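Local coordinates for protein peptidase S15/CocE/NonD (Thaumarchaeota archaeon SCGC AB-539-E09, PDB 4PF1) that acts as a serine aminopeptidase of the alpha/beta hydrolase fold, probably cleaving residues from the N-terminal end of peptides, at residues A[229-233]-A[441-445]; A[436-440]-A[452-456]. All coordinates share one frame; numbering follows the deposited sequence.

Contact 1 of 2, residues A[229-233]-A[441-445]; sequences YDTYD and RPTIP
Tyr229 lays one ring face on Ile444, whose CG2 sits 3.8 Å from the ring centroid in a CH-pi contact displaced toward the rim; Pro442 CG meets the ring near its plane. The Tyr229 OH is hydrogen-bonded to Glu450 OE2. Asp230, at the N-cap position of helix 231-238, has CG anti to its backbone N (chi1 -174°), a setting that sends the carboxylate across to the loop. Asp230 OD1 accepts the backbone N-H of Thr443 (N to OD1 2.7 Å) on its anti side, 29° out of the carboxylate plane. Arg441 grips Asp230 OD2 side-on: NE, at 2.8 Å, meets the syn lone pair of that oxygen, and NH1 lies at 3.1 Å, nearly along its C-O bond, with carboxylate and guanidinium nearly coplanar. The helix start in the S15 catalytic region is thereby tied to a loop of the C-terminal non-catalytic region, and the second subunit packs Arg462 on Arg441 and Pro442. Thr231 gives its N-H almost straight to Thr443 O (N to O 2.7 Å), while its OG1 and Thr443 OG1 share a hydrogen bond of 2.7 Å; the same Thr231 hydroxyl is also bonded to Glu205. Its methyl touches Pro445 CD. Tyr232 turns a ring face to Arg441, with CD 3.9 Å from the centroid and the guanidinium plane 19° from that of the ring. Tyr232 OH binds Pro435 O. Asp233 completes a salt-bridge network, OD2 meeting Arg441 NH1 at 2.9 Å while OD1 pairs with Arg237.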
ATOM      1  N   TYR A 229      17.776 -15.735   3.066  1.00 15.44           N
ATOM      2  CA  TYR A 229      17.103 -14.432   3.023  1.00 13.96           C
ATOM      3  C   TYR A 229      17.410 -13.634   4.301  1.00 16.27           C
ATOM      4  O   TYR A 229      17.824 -12.476   4.219  1.00 15.24           O
ATOM      5  CB  TYR A 229      15.580 -14.611   2.833  1.00 14.96           C
ATOM      6  CG  TYR A 229      14.824 -13.307   2.673  1.00 16.00           C
ATOM      7  CD1 TYR A 229      14.900 -12.572   1.490  1.00 17.31           C
ATOM      8  CD2 TYR A 229      14.017 -12.815   3.697  1.00 16.24           C
ATOM      9  CE1 TYR A 229      14.206 -11.373   1.337  1.00 17.01           C
ATOM     10  CE2 TYR A 229      13.311 -11.622   3.552  1.00 16.68           C
ATOM     11  CZ  TYR A 229      13.405 -10.905   2.370  1.00 22.76           C
ATOM     12  OH  TYR A 229      12.720  -9.724   2.231  1.00 22.81           O
ATOM     13  N   ASP A 230      17.249 -14.273   5.478  1.00 12.69           N
ATOM     14  CA  ASP A 230      17.535 -13.656   6.774  1.00 11.24           C
ATOM     15  C   ASP A 230      19.053 -13.685   7.040  1.00 13.70           C
ATOM     16  O   ASP A 230      19.630 -14.761   7.211  1.00 13.41           O
ATOM     17  CB  ASP A 230      16.752 -14.381   7.887  1.00 13.22           C
ATOM     18  CG  ASP A 230      16.835 -13.751   9.267  1.00 21.07           C
ATOM     19  OD1 ASP A 230      17.113 -12.534   9.352  1.00 19.97           O
ATOM     20  OD2 ASP A 230      16.584 -14.465  10.257  1.00 29.26           O
ATOM     21  N   THR A 231      19.696 -12.501   7.060  1.00 10.17           N
ATOM     22  CA  THR A 231      21.151 -12.371   7.256  1.00 10.12           C
ATOM     23  C   THR A 231      21.568 -12.760   8.679  1.00 13.04           C
ATOM     24  O   THR A 231      22.672 -13.271   8.864  1.00 11.87           O
ATOM     25  CB  THR A 231      21.644 -10.960   6.897  1.00 17.81           C
ATOM     26  OG1 THR A 231      20.996  -9.996   7.730  1.00 17.53           O
ATOM     27  CG2 THR A 231      21.425 -10.620   5.425  1.00 17.20           C
ATOM     28  N   TYR A 232      20.681 -12.533   9.675  1.00 10.21           N
ATOM     29  CA  TYR A 232      20.906 -12.902  11.080  1.00 10.04           C
ATOM     30  C   TYR A 232      21.304 -14.379  11.167  1.00 16.22           C
ATOM     31  O   TYR A 232      22.331 -14.707  11.758  1.00 16.02           O
ATOM     32  CB  TYR A 232      19.636 -12.624  11.910  1.00 10.71           C
ATOM     33  CG  TYR A 232      19.757 -12.975  13.380  1.00 11.80           C
ATOM     34  CD1 TYR A 232      19.603 -14.290  13.818  1.00 13.61           C
ATOM     35  CD2 TYR A 232      19.971 -11.989  14.339  1.00 12.47           C
ATOM     36  CE1 TYR A 232      19.698 -14.620  15.169  1.00 14.84           C
ATOM     37  CE2 TYR A 232      20.050 -12.305  15.696  1.00 13.57           C
ATOM     38  CZ  TYR A 232      19.921 -13.623  16.106  1.00 21.28           C
ATOM     39  OH  TYR A 232      20.002 -13.952  17.435  1.00 22.16           O
ATOM     40  N   ASP A 233      20.508 -15.252  10.521  1.00 14.72           N
ATOM     41  CA  ASP A 233      20.730 -16.689  10.453  1.00 15.65           C
ATOM     42  C   ASP A 233      22.054 -17.021   9.757  1.00 19.09           C
ATOM     43  O   ASP A 233      22.842 -17.805  10.289  1.00 20.17           O
ATOM     44  CB  ASP A 233      19.564 -17.357   9.713  1.00 18.33           C
ATOM     45  CG  ASP A 233      18.884 -18.433  10.518  1.00 33.64           C
ATOM     46  OD1 ASP A 233      19.412 -19.564  10.558  1.00 36.30           O
ATOM     47  OD2 ASP A 233      17.825 -18.148  11.111  1.00 40.70           O
ATOM     48  N   ARG A 441      13.513  -9.254  12.979  1.00 13.68           N
ATOM     49  CA  ARG A 441      13.821 -10.220  11.933  1.00 13.62           C
ATOM     50  C   ARG A 441      12.643 -10.381  10.964  1.00 17.98           C
ATOM     51  O   ARG A 441      11.503 -10.129  11.359  1.00 17.79           O
ATOM     52  CB  ARG A 441      14.256 -11.556  12.539  1.00 12.18           C
ATOM     53  CG  ARG A 441      15.738 -11.542  12.878  1.00 17.26           C
ATOM     54  CD  ARG A 441      16.132 -12.690  13.762  1.00 25.68           C
ATOM     55  NE  ARG A 441      16.321 -13.923  13.004  1.00 29.68           N
ATOM     56  CZ  ARG A 441      16.281 -15.134  13.542  1.00 40.41           C
ATOM     57  NH1 ARG A 441      16.482 -16.206  12.789  1.00 27.73           N
ATOM     58  NH2 ARG A 441      16.046 -15.284  14.840  1.00 26.26           N
ATOM     59  N   PRO A 442      12.895 -10.685   9.659  1.00 14.23           N
ATOM     60  CA  PRO A 442      14.197 -11.011   9.034  1.00 13.87           C
ATOM     61  C   PRO A 442      15.080  -9.790   8.731  1.00 16.27           C
ATOM     62  O   PRO A 442      14.587  -8.755   8.273  1.00 14.51           O
ATOM     63  CB  PRO A 442      13.784 -11.729   7.744  1.00 16.10           C
ATOM     64  CG  PRO A 442      12.470 -11.097   7.378  1.00 20.39           C
ATOM     65  CD  PRO A 442      11.782 -10.830   8.696  1.00 15.93           C
ATOM     66  N   THR A 443      16.394  -9.917   8.986  1.00 13.58           N
ATOM     67  CA  THR A 443      17.347  -8.850   8.658  1.00 13.80           C
ATOM     68  C   THR A 443      17.868  -9.104   7.244  1.00 18.26           C
ATOM     69  O   THR A 443      18.267 -10.228   6.922  1.00 17.25           O
ATOM     70  CB  THR A 443      18.477  -8.732   9.694  1.00 21.62           C
ATOM     71  OG1 THR A 443      19.224  -9.948   9.727  1.00 22.73           O
ATOM     72  CG2 THR A 443      17.964  -8.372  11.090  1.00 20.65           C
ATOM     73  N   ILE A 444      17.813  -8.079   6.389  1.00 15.34           N
ATOM     74  CA  ILE A 444      18.225  -8.203   4.986  1.00 15.64           C
ATOM     75  C   ILE A 444      19.339  -7.187   4.653  1.00 20.10           C
ATOM     76  O   ILE A 444      19.498  -6.207   5.389  1.00 19.54           O
ATOM     77  CB  ILE A 444      16.993  -8.063   4.034  1.00 18.76           C
ATOM     78  CG1 ILE A 444      16.292  -6.686   4.191  1.00 18.95           C
ATOM     79  CG2 ILE A 444      16.016  -9.238   4.224  1.00 19.23           C
ATOM     80  CD1 ILE A 444      15.232  -6.375   3.131  1.00 25.63           C
ATOM     81  N   PRO A 445      20.128  -7.391   3.560  1.00 17.11           N
ATOM     82  CA  PRO A 445      21.193  -6.429   3.242  1.00 16.76           C
ATOM     83  C   PRO A 445      20.651  -5.049   2.853  1.00 20.30           C
ATOM     84  O   PRO A 445      19.502  -4.924   2.416  1.00 18.83           O
ATOM     85  CB  PRO A 445      21.930  -7.087   2.068  1.00 18.87           C
ATOM     86  CG  PRO A 445      21.506  -8.517   2.077  1.00 23.50           C
ATOM     87  CD  PRO A 445      20.107  -8.497   2.582  1.00 19.15           C
TER

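Contact 2 of 2, residues A[436-440]-A[452-456]; sequences VPYRQ and TWGEW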
ATOM      1  N   VAL A 436      21.389 -10.376  20.345  1.00 10.52           N
ATOM      2  CA  VAL A 436      20.258  -9.455  20.217  1.00 10.01           C
ATOM      3  C   VAL A 436      20.192  -8.939  18.755  1.00 14.82           C
ATOM      4  O   VAL A 436      21.183  -8.394  18.256  1.00 14.65           O
ATOM      5  CB  VAL A 436      20.347  -8.281  21.241  1.00 12.42           C
ATOM      6  CG1 VAL A 436      19.107  -7.395  21.170  1.00 11.74           C
ATOM      7  CG2 VAL A 436      20.556  -8.796  22.665  1.00 12.21           C
ATOM      8  N   PRO A 437      19.059  -9.130  18.039  1.00 12.16           N
ATOM      9  CA  PRO A 437      18.982  -8.613  16.664  1.00 11.74           C
ATOM     10  C   PRO A 437      18.898  -7.080  16.660  1.00 15.88           C
ATOM     11  O   PRO A 437      18.108  -6.511  17.418  1.00 15.87           O
ATOM     12  CB  PRO A 437      17.727  -9.280  16.105  1.00 13.48           C
ATOM     13  CG  PRO A 437      16.878  -9.557  17.293  1.00 18.44           C
ATOM     14  CD  PRO A 437      17.791  -9.769  18.458  1.00 14.33           C
ATOM     15  N   TYR A 438      19.762  -6.406  15.849  1.00 12.07           N
ATOM     16  CA  TYR A 438      19.817  -4.932  15.783  1.00 11.15           C
ATOM     17  C   TYR A 438      18.498  -4.356  15.264  1.00 12.86           C
ATOM     18  O   TYR A 438      18.165  -3.207  15.555  1.00 11.73           O
ATOM     19  CB  TYR A 438      21.020  -4.443  14.943  1.00 12.25           C
ATOM     20  CG  TYR A 438      20.816  -4.389  13.443  1.00 13.48           C
ATOM     21  CD1 TYR A 438      20.715  -5.557  12.691  1.00 15.47           C
ATOM     22  CD2 TYR A 438      20.877  -3.178  12.757  1.00 13.96           C
ATOM     23  CE1 TYR A 438      20.578  -5.515  11.302  1.00 15.29           C
ATOM     24  CE2 TYR A 438      20.764  -3.125  11.366  1.00 14.46           C
ATOM     25  CZ  TYR A 438      20.609  -4.295  10.643  1.00 19.56           C
ATOM     26  OH  TYR A 438      20.502  -4.243   9.273  1.00 18.69           O
ATOM     27  N   ARG A 439      17.745  -5.175  14.523  1.00  8.20           N
ATOM     28  CA  ARG A 439      16.420  -4.858  14.006  1.00  7.49           C
ATOM     29  C   ARG A 439      15.551  -6.075  14.144  1.00 10.53           C
ATOM     30  O   ARG A 439      16.072  -7.175  14.367  1.00  8.52           O
ATOM     31  CB  ARG A 439      16.492  -4.450  12.534  1.00  6.72           C
ATOM     32  CG  ARG A 439      17.245  -3.178  12.252  1.00  8.37           C
ATOM     33  CD  ARG A 439      16.984  -2.740  10.832  1.00  7.85           C
ATOM     34  NE  ARG A 439      15.776  -1.918  10.743  1.00  7.39           N
ATOM     35  CZ  ARG A 439      15.178  -1.587   9.605  1.00 19.51           C
ATOM     36  NH1 ARG A 439      15.656  -2.022   8.445  1.00 10.80           N
ATOM     37  NH2 ARG A 439      14.099  -0.822   9.616  1.00  7.71           N
ATOM     38  N   GLN A 440      14.232  -5.913  13.946  1.00  8.01           N
ATOM     39  CA  GLN A 440      13.299  -7.033  13.962  1.00  8.69           C
ATOM     40  C   GLN A 440      13.589  -7.939  12.767  1.00 15.36           C
ATOM     41  O   GLN A 440      13.967  -7.453  11.697  1.00 14.77           O
ATOM     42  CB  GLN A 440      11.841  -6.543  13.955  1.00 10.25           C
ATOM     43  CG  GLN A 440      11.409  -5.953  15.305  1.00 19.46           C
ATOM     44  CD  GLN A 440       9.925  -5.694  15.410  1.00 31.51           C
ATOM     45  OE1 GLN A 440       9.276  -6.092  16.381  1.00 31.41           O
ATOM     46  NE2 GLN A 440       9.365  -4.970  14.452  1.00 13.07           N
ATOM     47  N   THR A 452      14.882  -1.305   4.351  1.00 16.95           N
ATOM     48  CA  THR A 452      14.546  -0.068   5.070  1.00 16.15           C
ATOM     49  C   THR A 452      15.745   0.359   5.955  1.00 18.36           C
ATOM     50  O   THR A 452      15.558   1.034   6.971  1.00 17.60           O
ATOM     51  CB  THR A 452      13.243  -0.233   5.882  1.00 21.59           C
ATOM     52  OG1 THR A 452      13.413  -1.265   6.860  1.00 20.40           O
ATOM     53  CG2 THR A 452      12.021  -0.506   4.996  1.00 17.29           C
ATOM     54  N   TRP A 453      16.979  -0.025   5.531  1.00 14.13           N
ATOM     55  CA  TRP A 453      18.279   0.244   6.185  1.00 13.70           C
ATOM     56  C   TRP A 453      18.474   1.744   6.488  1.00 16.59           C
ATOM     57  O   TRP A 453      19.088   2.095   7.503  1.00 15.01           O
ATOM     58  CB  TRP A 453      19.421  -0.296   5.285  1.00 12.54           C
ATOM     59  CG  TRP A 453      20.789   0.302   5.480  1.00 13.70           C
ATOM     60  CD1 TRP A 453      21.430   1.159   4.632  1.00 16.53           C
ATOM     61  CD2 TRP A 453      21.754  -0.070   6.476  1.00 13.78           C
ATOM     62  NE1 TRP A 453      22.718   1.378   5.062  1.00 15.98           N
ATOM     63  CE2 TRP A 453      22.937   0.655   6.205  1.00 17.52           C
ATOM     64  CE3 TRP A 453      21.720  -0.909   7.607  1.00 15.16           C
ATOM     65  CZ2 TRP A 453      24.067   0.581   7.031  1.00 17.15           C
ATOM     66  CZ3 TRP A 453      22.837  -0.978   8.422  1.00 16.67           C
ATOM     67  CH2 TRP A 453      23.996  -0.245   8.129  1.00 17.39           C
ATOM     68  N   GLY A 454      17.932   2.596   5.617  1.00 13.37           N
ATOM     69  CA  GLY A 454      18.005   4.044   5.757  1.00 12.96           C
ATOM     70  C   GLY A 454      17.161   4.601   6.885  1.00 16.10           C
ATOM     71  O   GLY A 454      17.395   5.724   7.328  1.00 15.30           O
ATOM     72  N   GLU A 455      16.180   3.813   7.376  1.00 12.45           N
ATOM     73  CA  GLU A 455      15.267   4.240   8.443  1.00 11.92           C
ATOM     74  C   GLU A 455      15.599   3.603   9.806  1.00 14.73           C
ATOM     75  O   GLU A 455      14.981   3.968  10.804  1.00 14.00           O
ATOM     76  CB  GLU A 455      13.801   3.883   8.078  1.00 13.41           C
ATOM     77  CG  GLU A 455      13.392   4.143   6.634  1.00 23.03           C
ATOM     78  CD  GLU A 455      11.979   3.720   6.261  1.00 41.04           C
ATOM     79  OE1 GLU A 455      11.477   4.197   5.219  1.00 42.56           O
ATOM     80  OE2 GLU A 455      11.372   2.912   7.003  1.00 25.71           O
ATOM     81  N   TRP A 456      16.549   2.651   9.846  1.00 11.24           N
ATOM     82  CA  TRP A 456      16.850   1.832  11.024  1.00 11.16           C
ATOM     83  C   TRP A 456      17.252   2.612  12.291  1.00 15.78           C
ATOM     84  O   TRP A 456      16.885   2.179  13.382  1.00 14.90           O
ATOM     85  CB  TRP A 456      17.871   0.728  10.681  1.00 10.31           C
ATOM     86  CG  TRP A 456      19.276   0.874  11.201  1.00 11.43           C
ATOM     87  CD1 TRP A 456      20.380   1.203  10.470  1.00 14.26           C
ATOM     88  CD2 TRP A 456      19.761   0.429  12.477  1.00 11.50           C
ATOM     89  NE1 TRP A 456      21.515   1.066  11.236  1.00 13.82           N
ATOM     90  CE2 TRP A 456      21.162   0.610  12.480  1.00 15.19           C
ATOM     91  CE3 TRP A 456      19.140  -0.059  13.641  1.00 12.86           C
ATOM     92  CZ2 TRP A 456      21.950   0.341  13.605  1.00 14.72           C
ATOM     93  CZ3 TRP A 456      19.922  -0.326  14.754  1.00 14.44           C
ATOM     94  CH2 TRP A 456      21.310  -0.136  14.728  1.00 15.13           C
TER
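Arg439 closes on the hydroxyl of Thr452 end-on: NH1 at 2.8 Å and NH2 at 2.9 Å both donate to the single atom OG1, which lies near the guanidinium plane. Both bonds are bent, with angles at hydrogen close to 140°, as expected when one oxygen sits between two nitrogens. Over one face of the same guanidinium comes the CB of Trp456, 3.4 Å from Arg439 NE, while Arg439 CD brushes that methylene. The second element is an edge-to-face aromatic pair. Tyr438 pushes its CD2 edge at the six-membered ring of Trp456, with centroids 4.8 Å apart and planes at 77°. Tyr438 also brings CE2 to 4.2 Å from Trp453 CZ3, so its ring touches both indoles.

What sets these groups in place lies one step further out. The Arg439 chain bends at chi3 (87°), turning the guanidinium toward Thr452 while NE forms a salt bridge with Asp459. Arg439 CG lies over a face of the Tyr438 ring, so the two neighbouring side chains pack on each other. A backbone hydrogen bond from Glu455 N to Thr452 O (2.9 Å) closes a turn in 452-456, with Thr452 and Trp456 both meeting Arg439. Trp453 is held at NE1 by Glu297, and Trp456 meets Trp580 edge-to-face. Both segments belong to the long connection between strand 425-430 and helix 462-465; Val436 and Tyr438 make backbone hydrogen bonds with Phe581, just past strand 571-577, and Val436 and Gln440 touch that helix.

In the fold
Contacts 1 and 2 use neighbouring parts of one long loop: 436-440 runs directly into 441-445, and 452-456 follows a few residues on. Their centres are about 10 Å apart, and they touch where Tyr232 CE2 packs on Pro437 CB at 3.8 Å and Thr443 CG2 on Tyr438 CE1 at 3.9 Å. Contact 1 joins the loop to the start of helix 231-238, whereas contact 2 joins two parts of the same loop, and the side chain of its Trp453 lies near, without touching, Ser161, His328 and Asp295, which have the geometry of a charge-relay triad and probably form the active site. Both contacts also meet the second subunit.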